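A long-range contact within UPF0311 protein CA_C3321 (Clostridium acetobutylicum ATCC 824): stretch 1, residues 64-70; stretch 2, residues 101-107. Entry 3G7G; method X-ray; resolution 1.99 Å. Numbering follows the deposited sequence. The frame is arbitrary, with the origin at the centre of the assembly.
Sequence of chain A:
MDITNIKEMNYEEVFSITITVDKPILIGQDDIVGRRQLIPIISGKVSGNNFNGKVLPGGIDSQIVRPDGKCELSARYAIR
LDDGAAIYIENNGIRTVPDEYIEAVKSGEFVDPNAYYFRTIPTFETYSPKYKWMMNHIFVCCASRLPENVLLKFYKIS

Stretch 1, residues 64-70: IVRPDGK
Stretch 2 101-107: YIEAVKS

Stretch 1 leaves a strand at I64 and V65 (phi/psi -135/126 and -94/110) and folds into a type I beta turn from R66 to G69. P67 and D68 occupy the central positions at -50/-34 and -79/0, and G69 follows at 103/-15. Two backbone hydrogen bonds fix the reversal: G69 N to R66 O, 2.8 Å, and R66 N to K70 O, 2.7 Å. The D68 side chain, chi1 76° (p) and chi2 -22°, braces it further, its OD1 accepting from K70 N at 3.1 Å with an N-H...O angle of 167°. I102 to K106 are helical, with V105 N hydrogen-bonded to Y101 O at 3.0 Å. The register is set by G69 and I102, whose CA atoms lie 5.6 Å apart.

The polar link is a single hydrogen bond, K106 NZ to P67 O at 2.9 Å. The CA-to-CB bond of K106 points sideways, but chi angles of -55° (m), -160° (t), 100° and -171° (t) bring the ammonium group to the turn carbonyl. A long, flexible lysine suits this reach.

The remaining contacts are van der Waals. V65 and V105, both t (chi1 -174° and 156°) and both pointing toward the opposing stretch, meet at CG1 to CG1, 4.1 Å; V105 CG1 also lies 4.1 Å from G69 O. I102, chi1 -71° (m) and chi2 -174° (t), covers the turn, placing CD1 3.3 Å from D68 O and CG2 4.2 Å from G69 CA.

Glycine fits position 69 on two counts. Its backbone angles would jam a CB against the preceding carbonyl, and an ideal CB would stand just 3.1 Å from I102 CD1. The contact is compact, burying 234 Å² summed over both sides; G69 is buried, while V65, I102 and V105 remain partly exposed.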

# COMPACT_ATOMS: atom_id res chain seq x y z
N ILE A 64 -11.93 9.20 -3.95
CA ILE A 64 -12.16 10.26 -2.99
C ILE A 64 -11.78 11.60 -3.64
O ILE A 64 -10.66 11.75 -4.14
CB ILE A 64 -11.39 9.95 -1.67
CG1 ILE A 64 -11.65 11.03 -0.61
CG2 ILE A 64 -9.89 9.72 -1.98
CD1 ILE A 64 -12.40 10.56 0.64
N VAL A 65 -12.71 12.55 -3.63
CA VAL A 65 -12.46 13.91 -4.09
C VAL A 65 -12.09 14.72 -2.85
O VAL A 65 -12.92 14.95 -1.93
CB VAL A 65 -13.67 14.54 -4.77
CG1 VAL A 65 -13.31 15.91 -5.36
CG2 VAL A 65 -14.19 13.63 -5.86
N ARG A 66 -10.82 15.10 -2.80
CA ARG A 66 -10.29 15.81 -1.66
C ARG A 66 -10.87 17.24 -1.58
O ARG A 66 -11.37 17.77 -2.58
CB ARG A 66 -8.76 15.81 -1.75
CG ARG A 66 -8.14 14.40 -1.58
CD ARG A 66 -8.43 13.81 -0.20
NE ARG A 66 -7.75 12.56 -0.01
CZ ARG A 66 -7.92 11.75 1.02
NH1 ARG A 66 -8.77 12.05 1.99
NH2 ARG A 66 -7.21 10.63 1.08
N PRO A 67 -10.87 17.84 -0.38
CA PRO A 67 -11.40 19.21 -0.28
C PRO A 67 -10.83 20.19 -1.31
O PRO A 67 -11.55 21.07 -1.77
CB PRO A 67 -11.04 19.63 1.15
CG PRO A 67 -11.01 18.31 1.92
CD PRO A 67 -10.43 17.32 0.93
N ASP A 68 -9.57 20.05 -1.70
CA ASP A 68 -8.95 20.94 -2.69
C ASP A 68 -9.32 20.62 -4.14
O ASP A 68 -8.86 21.27 -5.08
CB ASP A 68 -7.41 20.93 -2.55
CG ASP A 68 -6.74 19.63 -3.12
OD1 ASP A 68 -7.39 18.55 -3.28
OD2 ASP A 68 -5.53 19.72 -3.43
N GLY A 69 -10.15 19.61 -4.34
CA GLY A 69 -10.64 19.30 -5.67
C GLY A 69 -9.98 18.10 -6.34
O GLY A 69 -10.51 17.61 -7.31
N LYS A 70 -8.84 17.63 -5.84
CA LYS A 70 -8.15 16.49 -6.45
C LYS A 70 -8.86 15.19 -6.15
O LYS A 70 -9.20 14.92 -5.01
CB LYS A 70 -6.71 16.39 -5.96
CG LYS A 70 -5.99 15.19 -6.52
CD LYS A 70 -4.53 15.23 -6.25
CE LYS A 70 -4.18 14.78 -4.83
NZ LYS A 70 -2.89 14.02 -4.84
N TYR A 101 -12.68 25.19 -12.58
CA TYR A 101 -13.67 24.11 -12.65
C TYR A 101 -13.87 23.36 -11.35
O TYR A 101 -14.70 22.45 -11.30
CB TYR A 101 -13.29 23.10 -13.71
CG TYR A 101 -13.10 23.64 -15.10
CD1 TYR A 101 -14.18 23.74 -15.98
CD2 TYR A 101 -11.84 24.01 -15.55
CE1 TYR A 101 -13.99 24.21 -17.28
CE2 TYR A 101 -11.65 24.47 -16.84
CZ TYR A 101 -12.72 24.57 -17.69
OH TYR A 101 -12.52 25.03 -18.97
N ILE A 102 -13.12 23.70 -10.31
CA ILE A 102 -13.19 22.99 -9.03
C ILE A 102 -14.58 22.98 -8.42
O ILE A 102 -15.06 21.91 -8.04
CB ILE A 102 -12.13 23.49 -8.02
CG1 ILE A 102 -10.73 23.04 -8.45
CG2 ILE A 102 -12.43 22.97 -6.59
CD1 ILE A 102 -9.64 23.35 -7.46
N GLU A 103 -15.26 24.12 -8.35
CA GLU A 103 -16.61 24.15 -7.78
C GLU A 103 -17.54 23.25 -8.54
O GLU A 103 -18.41 22.63 -7.97
CB GLU A 103 -17.20 25.56 -7.72
CG GLU A 103 -16.48 26.55 -6.84
CD GLU A 103 -16.67 26.32 -5.36
OE1 GLU A 103 -17.69 25.80 -4.95
OE2 GLU A 103 -15.77 26.67 -4.61
N ALA A 104 -17.33 23.17 -9.84
CA ALA A 104 -18.15 22.34 -10.67
C ALA A 104 -17.92 20.91 -10.27
O ALA A 104 -18.86 20.15 -10.11
CB ALA A 104 -17.80 22.54 -12.09
N VAL A 105 -16.66 20.55 -10.09
CA VAL A 105 -16.31 19.19 -9.72
C VAL A 105 -16.96 18.78 -8.38
O VAL A 105 -17.20 17.63 -8.13
CB VAL A 105 -14.77 18.99 -9.73
CG1 VAL A 105 -14.35 17.88 -8.85
CG2 VAL A 105 -14.29 18.76 -11.11
N LYS A 106 -17.31 19.76 -7.58
CA LYS A 106 -17.80 19.55 -6.24
C LYS A 106 -19.28 19.22 -5.98
O LYS A 106 -19.49 18.34 -5.21
CB LYS A 106 -17.33 20.69 -5.39
CG LYS A 106 -15.87 20.86 -5.45
CD LYS A 106 -15.32 21.65 -4.29
CE LYS A 106 -14.73 20.77 -3.26
NZ LYS A 106 -14.42 21.55 -2.08
N SER A 107 -20.26 19.98 -6.51
CA SER A 107 -21.66 19.63 -6.70
C SER A 107 -21.79 18.66 -7.86
O SER A 107 -22.86 18.12 -8.13
CB SER A 107 -22.49 20.89 -6.97
OG SER A 107 -21.65 22.02 -7.18